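Local atomic coordinates of oxidoreductase (Listeria innocua, PDB entry 3E18), a protein that probably works as an NAD-dependent dehydrogenase of the GFO/IDH/MocA family, binding the dinucleotide in a Rossmann domain, although its substrate is unknown. Residues F311-L315 with N316-E320; E139-T142 with I143-F147; Y54-Y57 with E58-L61; G279-K282 with T283-P286. One frame throughout, in Å; residues are numbered along the deposited sequence.

Contact 1: F311-L315 with N316-E320; sequences FVDVL and NNTSE
Asp313, in the last turn of helix 307-315, touches Ser319 through CB, 3.7 Å from its CB, where the returning chain passes the helix. With CG beside the backbone N (chi1 -71°), the carboxylate is carried past the Thr318 hydroxyl to two waters. OD2 receives a proton from a water 2.7 Å away, which also bonds to Ser319 OG. OD1 faces a second water that lies between it and Asn316 OD1, and that may not serve both at once. A short, two-oxygen side chain suits this place, since each oxygen takes a water that also lies by a loop side chain.

Asn316 lies alongside Val312, its OD1 3.4 Å from Val312 CG1, while its N still makes the helical bond to Val312 O. The carbonyls then find other donors: Thr318 N reaches Asp313 O at 2.9 Å, nearly in line with the C=O bond, and Asn317 N reaches Val314 O at 3.0 Å from above the carbonyl plane. Asn317 takes positive phi (54°), a conformation asparagine tolerates better than most residues. Together these two backbone bonds and the reversed phi make a Schellman motif, the classic C-terminal end of an alpha helix.

Contact 2: E139-T142 with I143-F147; sequences EQKT and IGEMF
Lys141 and Glu145 run side by side on the outer surface of a tight turn, and their charged ends meet as a long salt bridge, with NZ 3.9 Å from OE2. Such a separation in a solvent-facing position suggests a loose electrostatic attraction and not a rigid clamp. The methylene chain of Lys141 bends at its last torsion to bring NZ over, while Glu145 stretches straight beyond CG. Nearer the backbone, Lys141 CB rests 3.5 Å from Gly144 O, and its CA makes a CH...O contact with the same oxygen.

What sets the two chains alongside is the type I beta turn from Lys141 to Gly144. Its closing bond runs from Gly144 N to Lys141 O at 2.9 Å, with the donor well above the carbonyl plane, 70° out of it. Lys141 itself has positive phi (54°) as the first residue to leave the helix. Gly144, also at positive phi (75°), occupies with its extended psi a region that residues bearing a CB seldom enter, and it lets the chain swing into an extended path. Thr142 and Ile143 fill the two central corners of the turn. Ile143, buried and branched at CB, turns its apolar surface inward, and the exposed Lys141 and Glu145 keep the outer side polar.

The turn joins helix 129-140 to strand 146-154. Thr142 and Ile143 pack against Met137 of that helix and Ile259 of strand 257-262, and Ile143 also touches Val241 of strand 239-243. Lys261 NZ bonds to Thr142 O, and the loop between strands 239-243 and 246-250 pairs with the turn through Thr244 and Glu245.

Contact 3: Y54-Y57 with E58-L61; sequences YESY and EAVL
Two tyrosine rings each take an aliphatic side chain of helix 57-62 on one face. Val60 CG2 sits 3.5 Å above the plane of the Tyr54 ring, offset toward its rim by the CB and CG end. The two side chains cross at about a right angle, and this is a CH-pi contact. Ala59 CB adds an apolar touch, 4.1 Å from Tyr54 CD1. Over a face of the Tyr57 ring lies Leu61 CG, 4.1 Å from the centroid and 13° off the normal, with CD1 toward CE2 and CD2 toward CZ and OH. Tyr57 reaches this position with CG anti to its backbone N (chi1 -174°).

Ser56 is the N-cap. Its OG, placed between its own backbone N and carbonyl carbon (chi1 70°), accepts a hydrogen bond from Ala59 N at 2.9 Å. Serine suits the cap because its short side chain lets the oxygen bend back to the amide three residues on. Leu61 N bonds to Tyr57 O at 3.1 Å, in the carbonyl plane.

Beyond the segments, Tyr54 OH bonds to Asp63 and Tyr57 OH to Leu81 O. Tyr57 and Leu61 pack on helix 78-87, while Tyr54 and Val60 face Val9 of strand 6-11, with His33 and Phe36 of strand 30-36 alongside.

Contact 4: G279-K282 with T283-P286; sequences GLTK and TMAP
This is a local turn contact, in which Thr281 at the end of strand 279-281 holds the loop that follows it. The strand pairs antiparallel with strand 274-276 in a small two-stranded sheet, far out from the centre of the chain. Thr281 OG1 accepts a hydrogen bond from Met284 N at 3.1 Å, fairly straight at 154° about the hydrogen. Its first torsion puts OG1 anti to the backbone N (chi1 -173°), on the side of the following chain. The methyl CG2 then lies 4.0 Å from Met284 CB, and the two side chains cross obliquely. A threonine thus serves twice here, giving an acceptor and an apolar face.

A type I beta turn from Lys282 to Ala285 carries the chain round, closed by Ala285 N to Lys282 O at 3.2 Å with the donor above the carbonyl plane. The alanine methyl, 3.5 Å from Thr281 O, is small enough to fit by that oxygen and Lys282 O while touching Ile274 of strand 274-276. The exposed Lys282 side chain bonds through NZ to Pro271 O.

Residues of the second subunit meet the loop: Asn157 of that chain bonds to the carbonyls of Thr283 and Ala285, and its Gly158 O to Thr283 OG1. The pattern is a type I turn whose preceding threonine hydroxyl accepts from the amide three residues on, the spacing of a helix N-cap bond, set within a dimer interface.

In the fold
Along the chain the four contacts follow in the order 3, 2, 4, 1, and none touches another. Contacts 1 and 3, with centres 26 Å apart, both border the parallel sheet of the Rossmann domain; their segments pack on strand 6-11. Contact 3 lies close to the cofactor, the Tyr57 side chain about 6 Å from the bound NAD. Contact 1 lies away from that pocket, with the Glu320 side chain about 13 Å from a magnesium ion. Contacts 2 and 4, with centres 27 Å apart, lie on the same side of the chain's centre, opposite contact 3; both reach the second subunit, contact 2 through Phe147 alone and contact 4 along its turn. Contacts 3 and 4 have centres 69 Å apart.

Contact 1: F311-L315 with N316-E320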
loop_
_atom_site.group_PDB
_atom_site.type_symbol
_atom_site.label_atom_id
_atom_site.label_comp_id
_atom_site.label_asym_id
_atom_site.label_seq_id
_atom_site.Cartn_x
_atom_site.Cartn_y
_atom_site.Cartn_z
ATOM N N PHE A 311 13.908 19.250 27.299
ATOM C CA PHE A 311 13.172 20.502 27.528
ATOM C C PHE A 311 13.880 21.371 28.588
ATOM O O PHE A 311 14.111 22.554 28.354
ATOM C CB PHE A 311 11.718 20.212 27.949
ATOM C CG PHE A 311 10.911 21.451 28.293
ATOM C CD1 PHE A 311 10.535 22.358 27.302
ATOM C CD2 PHE A 311 10.512 21.696 29.607
ATOM C CE1 PHE A 311 9.794 23.505 27.618
ATOM C CE2 PHE A 311 9.764 22.831 29.934
ATOM C CZ PHE A 311 9.409 23.738 28.941
ATOM N N VAL A 312 14.241 20.763 29.722
ATOM C CA VAL A 312 15.027 21.434 30.779
ATOM C C VAL A 312 16.387 21.929 30.278
ATOM O O VAL A 312 16.775 23.074 30.549
ATOM C CB VAL A 312 15.163 20.549 32.030
ATOM C CG1 VAL A 312 16.068 21.195 33.074
ATOM C CG2 VAL A 312 13.808 20.330 32.638
ATOM N N ASP A 313 17.079 21.085 29.520
ATOM C CA ASP A 313 18.377 21.440 28.938
ATOM C C ASP A 313 18.263 22.626 27.979
ATOM O O ASP A 313 19.199 23.417 27.856
ATOM C CB ASP A 313 18.975 20.247 28.185
ATOM C CG ASP A 313 19.456 19.121 29.109
ATOM O OD1 ASP A 313 19.506 19.298 30.349
ATOM O OD2 ASP A 313 19.773 18.032 28.576
ATOM N N VAL A 314 17.132 22.710 27.271
ATOM C CA VAL A 314 16.819 23.850 26.398
ATOM C C VAL A 314 16.578 25.107 27.247
ATOM O O VAL A 314 17.122 26.173 26.950
ATOM C CB VAL A 314 15.617 23.547 25.457
ATOM C CG1 VAL A 314 15.090 24.810 24.796
ATOM C CG2 VAL A 314 16.022 22.539 24.402
ATOM N N LEU A 315 15.815 24.965 28.333
ATOM C CA LEU A 315 15.569 26.072 29.271
ATOM C C LEU A 315 16.848 26.598 29.916
ATOM O O LEU A 315 16.974 27.801 30.150
ATOM C CB LEU A 315 14.597 25.656 30.392
ATOM C CG LEU A 315 13.163 25.219 30.063
ATOM C CD1 LEU A 315 12.274 25.234 31.306
ATOM C CD2 LEU A 315 12.550 26.055 28.951
ATOM N N ASN A 316 17.779 25.685 30.208
ATOM C CA ASN A 316 19.064 26.009 30.820
ATOM C C ASN A 316 20.098 26.439 29.786
ATOM O O ASN A 316 21.251 26.713 30.130
ATOM C CB ASN A 316 19.587 24.813 31.630
ATOM C CG ASN A 316 18.831 24.606 32.931
ATOM O OD1 ASN A 316 18.614 23.476 33.368
ATOM N ND2 ASN A 316 18.433 25.697 33.561
ATOM N N ASN A 317 19.670 26.496 28.525
ATOM C CA ASN A 317 20.510 26.849 27.363
ATOM C C ASN A 317 21.802 26.014 27.196
ATOM O O ASN A 317 22.845 26.524 26.770
ATOM C CB ASN A 317 20.785 28.365 27.313
ATOM C CG ASN A 317 21.195 28.845 25.922
ATOM O OD1 ASN A 317 20.848 28.231 24.902
ATOM N ND2 ASN A 317 21.952 29.939 25.877
ATOM N N THR A 318 21.724 24.725 27.519
ATOM C CA THR A 318 22.880 23.836 27.365
ATOM C C THR A 318 22.766 22.875 26.188
ATOM O O THR A 318 23.721 22.169 25.869
ATOM C CB THR A 318 23.155 23.032 28.652
ATOM O OG1 THR A 318 21.959 22.366 29.072
ATOM C CG2 THR A 318 23.650 23.966 29.771
ATOM N N SER A 319 21.606 22.864 25.535
ATOM C CA SER A 319 21.341 21.919 24.449
ATOM C C SER A 319 20.328 22.472 23.445
ATOM O O SER A 319 19.454 23.268 23.806
ATOM C CB SER A 319 20.834 20.592 25.042
ATOM O OG SER A 319 20.725 19.565 24.070
ATOM N N GLU A 320 20.463 22.054 22.188
ATOM C CA GLU A 320 19.462 22.331 21.152
ATOM C C GLU A 320 18.223 21.460 21.404
ATOM O O GLU A 320 18.343 20.386 21.989
ATOM C CB GLU A 320 20.037 22.036 19.763
ATOM C CG GLU A 320 21.219 22.920 19.346
ATOM C CD GLU A 320 20.814 24.249 18.708
ATOM O OE1 GLU A 320 19.851 24.897 19.178
ATOM O OE2 GLU A 320 21.482 24.656 17.729
HETATM O O HOH W 1 19.410 17.726 25.873
HETATM O O HOH W 2 19.817 21.028 32.501
#

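Contact 2: E139-T142 with I143-F147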
loop_
_atom_site.group_PDB
_atom_site.type_symbol
_atom_site.label_atom_id
_atom_site.label_comp_id
_atom_site.label_asym_id
_atom_site.label_seq_id
_atom_site.Cartn_x
_atom_site.Cartn_y
_atom_site.Cartn_z
ATOM N N GLU A 139 20.142 4.566 9.477
ATOM C CA GLU A 139 21.434 5.249 9.640
ATOM C C GLU A 139 22.627 4.326 9.405
ATOM O O GLU A 139 23.627 4.725 8.804
ATOM C CB GLU A 139 21.528 5.860 11.038
ATOM C CG GLU A 139 20.599 7.041 11.250
ATOM C CD GLU A 139 20.540 7.490 12.690
ATOM O OE1 GLU A 139 21.015 6.746 13.576
ATOM O OE2 GLU A 139 20.007 8.591 12.934
ATOM N N GLN A 140 22.508 3.086 9.864
ATOM C CA GLN A 140 23.597 2.109 9.731
ATOM C C GLN A 140 23.588 1.339 8.419
ATOM O O GLN A 140 24.443 0.474 8.197
ATOM C CB GLN A 140 23.617 1.154 10.928
ATOM C CG GLN A 140 23.941 1.872 12.253
ATOM C CD GLN A 140 25.190 2.747 12.164
ATOM O OE1 GLN A 140 26.222 2.332 11.624
ATOM N NE2 GLN A 140 25.098 3.964 12.690
ATOM N N LYS A 141 22.612 1.664 7.566
ATOM C CA LYS A 141 22.400 1.006 6.276
ATOM C C LYS A 141 22.267 -0.516 6.370
ATOM O O LYS A 141 22.801 -1.237 5.541
ATOM C CB LYS A 141 23.474 1.418 5.256
ATOM C CG LYS A 141 23.458 2.901 4.901
ATOM C CD LYS A 141 24.751 3.301 4.206
ATOM C CE LYS A 141 24.863 4.810 4.017
ATOM N NZ LYS A 141 24.524 5.247 2.632
ATOM N N THR A 142 21.545 -0.986 7.389
ATOM C CA THR A 142 21.361 -2.408 7.654
ATOM C C THR A 142 20.790 -3.184 6.465
ATOM O O THR A 142 21.164 -4.345 6.227
ATOM C CB THR A 142 20.427 -2.604 8.873
ATOM O OG1 THR A 142 20.918 -1.840 9.969
ATOM C CG2 THR A 142 20.351 -4.059 9.293
ATOM N N ILE A 143 19.866 -2.561 5.731
ATOM C CA ILE A 143 19.351 -3.158 4.506
ATOM C C ILE A 143 19.782 -2.323 3.302
ATOM O O ILE A 143 19.052 -2.192 2.324
ATOM C CB ILE A 143 17.827 -3.401 4.551
ATOM C CG1 ILE A 143 17.050 -2.116 4.895
ATOM C CG2 ILE A 143 17.500 -4.486 5.570
ATOM C CD1 ILE A 143 15.530 -2.275 4.844
ATOM N N GLY A 144 20.986 -1.773 3.386
ATOM C CA GLY A 144 21.493 -0.843 2.368
ATOM C C GLY A 144 20.822 0.511 2.530
ATOM O O GLY A 144 20.456 0.906 3.644
ATOM N N GLU A 145 20.643 1.214 1.413
ATOM C CA GLU A 145 19.917 2.482 1.378
ATOM C C GLU A 145 18.422 2.222 1.422
ATOM O O GLU A 145 17.861 1.644 0.479
ATOM C CB GLU A 145 20.275 3.255 0.105
ATOM C CG GLU A 145 21.754 3.590 0.025
ATOM C CD GLU A 145 22.105 4.505 -1.137
ATOM O OE1 GLU A 145 21.479 4.387 -2.216
ATOM O OE2 GLU A 145 23.023 5.339 -0.970
ATOM N N MET A 146 17.788 2.626 2.523
ATOM C CA MET A 146 16.350 2.444 2.717
ATOM C C MET A 146 15.651 3.457 1.823
ATOM O O MET A 146 15.869 4.660 1.975
ATOM C CB MET A 146 15.973 2.666 4.189
ATOM C CG MET A 146 14.604 2.139 4.597
ATOM S SD MET A 146 14.271 2.341 6.354
ATOM C CE MET A 146 15.419 1.168 7.058
ATOM N N PHE A 147 14.839 2.978 0.879
ATOM C CA PHE A 147 14.203 3.871 -0.106
ATOM C C PHE A 147 12.679 3.858 -0.044
ATOM O O PHE A 147 12.021 4.653 -0.700
ATOM C CB PHE A 147 14.714 3.602 -1.544
ATOM C CG PHE A 147 14.387 2.212 -2.090
ATOM C CD1 PHE A 147 13.131 1.918 -2.616
ATOM C CD2 PHE A 147 15.358 1.213 -2.108
ATOM C CE1 PHE A 147 12.835 0.646 -3.117
ATOM C CE2 PHE A 147 15.080 -0.048 -2.617
ATOM C CZ PHE A 147 13.814 -0.340 -3.112
#

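Contact 3: Y54-Y57 with E58-L61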
loop_
_atom_site.group_PDB
_atom_site.type_symbol
_atom_site.label_atom_id
_atom_site.label_comp_id
_atom_site.label_asym_id
_atom_site.label_seq_id
_atom_site.Cartn_x
_atom_site.Cartn_y
_atom_site.Cartn_z
ATOM N N TYR A 54 -5.310 25.183 40.874
ATOM C CA TYR A 54 -5.586 26.585 40.640
ATOM C C TYR A 54 -7.044 26.741 40.274
ATOM O O TYR A 54 -7.619 25.860 39.638
ATOM C CB TYR A 54 -4.714 27.114 39.504
ATOM C CG TYR A 54 -3.262 27.285 39.864
ATOM C CD1 TYR A 54 -2.765 28.528 40.262
ATOM C CD2 TYR A 54 -2.374 26.213 39.783
ATOM C CE1 TYR A 54 -1.421 28.694 40.589
ATOM C CE2 TYR A 54 -1.036 26.366 40.102
ATOM C CZ TYR A 54 -0.566 27.611 40.506
ATOM O OH TYR A 54 0.761 27.762 40.818
ATOM N N GLU A 55 -7.639 27.865 40.670
ATOM C CA GLU A 55 -9.054 28.129 40.402
ATOM C C GLU A 55 -9.311 28.662 38.990
ATOM O O GLU A 55 -10.427 28.563 38.474
ATOM C CB GLU A 55 -9.643 29.088 41.447
ATOM C CG GLU A 55 -9.671 28.540 42.879
ATOM C CD GLU A 55 -10.524 27.283 43.024
ATOM O OE1 GLU A 55 -11.687 27.287 42.563
ATOM O OE2 GLU A 55 -10.029 26.293 43.605
ATOM N N SER A 56 -8.277 29.226 38.371
ATOM C CA SER A 56 -8.402 29.781 37.032
ATOM C C SER A 56 -7.081 29.683 36.284
ATOM O O SER A 56 -6.017 29.584 36.892
ATOM C CB SER A 56 -8.859 31.240 37.095
ATOM O OG SER A 56 -7.830 32.060 37.615
ATOM N N TYR A 57 -7.156 29.726 34.958
ATOM C CA TYR A 57 -5.954 29.740 34.139
ATOM C C TYR A 57 -5.220 31.063 34.334
ATOM O O TYR A 57 -3.997 31.092 34.418
ATOM C CB TYR A 57 -6.296 29.478 32.670
ATOM C CG TYR A 57 -5.086 29.331 31.775
ATOM C CD1 TYR A 57 -4.093 28.386 32.056
ATOM C CD2 TYR A 57 -4.940 30.127 30.640
ATOM C CE1 TYR A 57 -2.970 28.257 31.227
ATOM C CE2 TYR A 57 -3.830 29.994 29.803
ATOM C CZ TYR A 57 -2.855 29.052 30.106
ATOM O OH TYR A 57 -1.753 28.905 29.292
ATOM N N GLU A 58 -5.987 32.146 34.460
ATOM C CA GLU A 58 -5.471 33.464 34.844
ATOM C C GLU A 58 -4.596 33.406 36.108
ATOM O O GLU A 58 -3.557 34.054 36.171
ATOM C CB GLU A 58 -6.649 34.428 35.041
ATOM C CG GLU A 58 -6.285 35.894 35.329
ATOM C CD GLU A 58 -7.510 36.781 35.635
ATOM O OE1 GLU A 58 -8.636 36.245 35.794
ATOM O OE2 GLU A 58 -7.338 38.021 35.720
ATOM N N ALA A 59 -5.008 32.613 37.099
ATOM C CA ALA A 59 -4.260 32.469 38.360
ATOM C C ALA A 59 -2.946 31.705 38.210
ATOM O O ALA A 59 -1.976 31.989 38.917
ATOM C CB ALA A 59 -5.133 31.805 39.421
ATOM N N VAL A 60 -2.919 30.729 37.297
ATOM C CA VAL A 60 -1.686 30.026 36.951
ATOM C C VAL A 60 -0.690 31.017 36.364
ATOM O O VAL A 60 0.475 31.057 36.747
ATOM C CB VAL A 60 -1.944 28.913 35.904
ATOM C CG1 VAL A 60 -0.635 28.273 35.458
ATOM C CG2 VAL A 60 -2.882 27.863 36.447
ATOM N N LEU A 61 -1.178 31.826 35.437
ATOM C CA LEU A 61 -0.328 32.734 34.683
ATOM C C LEU A 61 0.127 33.951 35.493
ATOM O O LEU A 61 1.158 34.548 35.198
ATOM C CB LEU A 61 -1.063 33.171 33.420
ATOM C CG LEU A 61 -1.444 32.107 32.378
ATOM C CD1 LEU A 61 -1.729 32.812 31.080
ATOM C CD2 LEU A 61 -0.369 31.041 32.178
#

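Contact 4: G279-K282 with T283-P286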
loop_
_atom_site.group_PDB
_atom_site.type_symbol
_atom_site.label_atom_id
_atom_site.label_comp_id
_atom_site.label_asym_id
_atom_site.label_seq_id
_atom_site.Cartn_x
_atom_site.Cartn_y
_atom_site.Cartn_z
ATOM N N GLY A 279 -0.671 -21.290 -12.284
ATOM C CA GLY A 279 0.569 -21.290 -13.051
ATOM C C GLY A 279 1.814 -21.613 -12.253
ATOM O O GLY A 279 1.837 -21.494 -11.026
ATOM N N LEU A 280 2.849 -22.036 -12.967
ATOM C CA LEU A 280 4.153 -22.258 -12.371
ATOM C C LEU A 280 4.936 -20.954 -12.408
ATOM O O LEU A 280 4.949 -20.259 -13.429
ATOM C CB LEU A 280 4.909 -23.362 -13.119
ATOM C CG LEU A 280 4.393 -24.791 -12.916
ATOM C CD1 LEU A 280 4.849 -25.696 -14.054
ATOM C CD2 LEU A 280 4.817 -25.354 -11.562
ATOM N N THR A 281 5.573 -20.619 -11.288
ATOM C CA THR A 281 6.378 -19.398 -11.207
ATOM C C THR A 281 7.786 -19.629 -10.658
ATOM O O THR A 281 7.976 -20.339 -9.670
ATOM C CB THR A 281 5.671 -18.264 -10.401
ATOM O OG1 THR A 281 6.437 -17.054 -10.503
ATOM C CG2 THR A 281 5.488 -18.640 -8.916
ATOM N N LYS A 282 8.759 -19.008 -11.317
ATOM C CA LYS A 282 10.138 -18.998 -10.854
ATOM C C LYS A 282 10.430 -17.653 -10.164
ATOM O O LYS A 282 10.978 -17.622 -9.066
ATOM C CB LYS A 282 11.078 -19.235 -12.042
ATOM C CG LYS A 282 12.369 -19.980 -11.717
ATOM C CD LYS A 282 13.120 -20.336 -13.004
ATOM C CE LYS A 282 14.624 -20.486 -12.780
ATOM N NZ LYS A 282 14.992 -21.773 -12.126
ATOM N N THR A 283 10.028 -16.554 -10.808
ATOM C CA THR A 283 10.275 -15.187 -10.316
ATOM C C THR A 283 9.575 -14.839 -8.990
ATOM O O THR A 283 10.078 -14.028 -8.222
ATOM C CB THR A 283 9.926 -14.131 -11.391
ATOM O OG1 THR A 283 9.852 -12.822 -10.801
ATOM C CG2 THR A 283 8.603 -14.450 -12.022
ATOM N N MET A 284 8.426 -15.457 -8.727
ATOM C CA MET A 284 7.696 -15.221 -7.482
ATOM C C MET A 284 7.830 -16.391 -6.499
ATOM O O MET A 284 7.140 -16.443 -5.474
ATOM C CB MET A 284 6.223 -14.877 -7.774
ATOM C CG MET A 284 6.058 -13.639 -8.665
ATOM S SD MET A 284 6.751 -12.112 -7.966
ATOM C CE MET A 284 6.186 -10.940 -9.211
ATOM N N ALA A 285 8.729 -17.321 -6.822
ATOM C CA ALA A 285 9.080 -18.432 -5.932
ATOM C C ALA A 285 10.104 -17.957 -4.898
ATOM O O ALA A 285 10.866 -17.024 -5.184
ATOM C CB ALA A 285 9.652 -19.585 -6.747
ATOM N N PRO A 286 10.132 -18.583 -3.694
ATOM C CA PRO A 286 11.196 -18.228 -2.749
ATOM C C PRO A 286 12.578 -18.371 -3.394
ATOM O O PRO A 286 12.786 -19.292 -4.192
ATOM C CB PRO A 286 11.031 -19.258 -1.628
ATOM C CG PRO A 286 9.600 -19.645 -1.681
ATOM C CD PRO A 286 9.227 -19.605 -3.133
#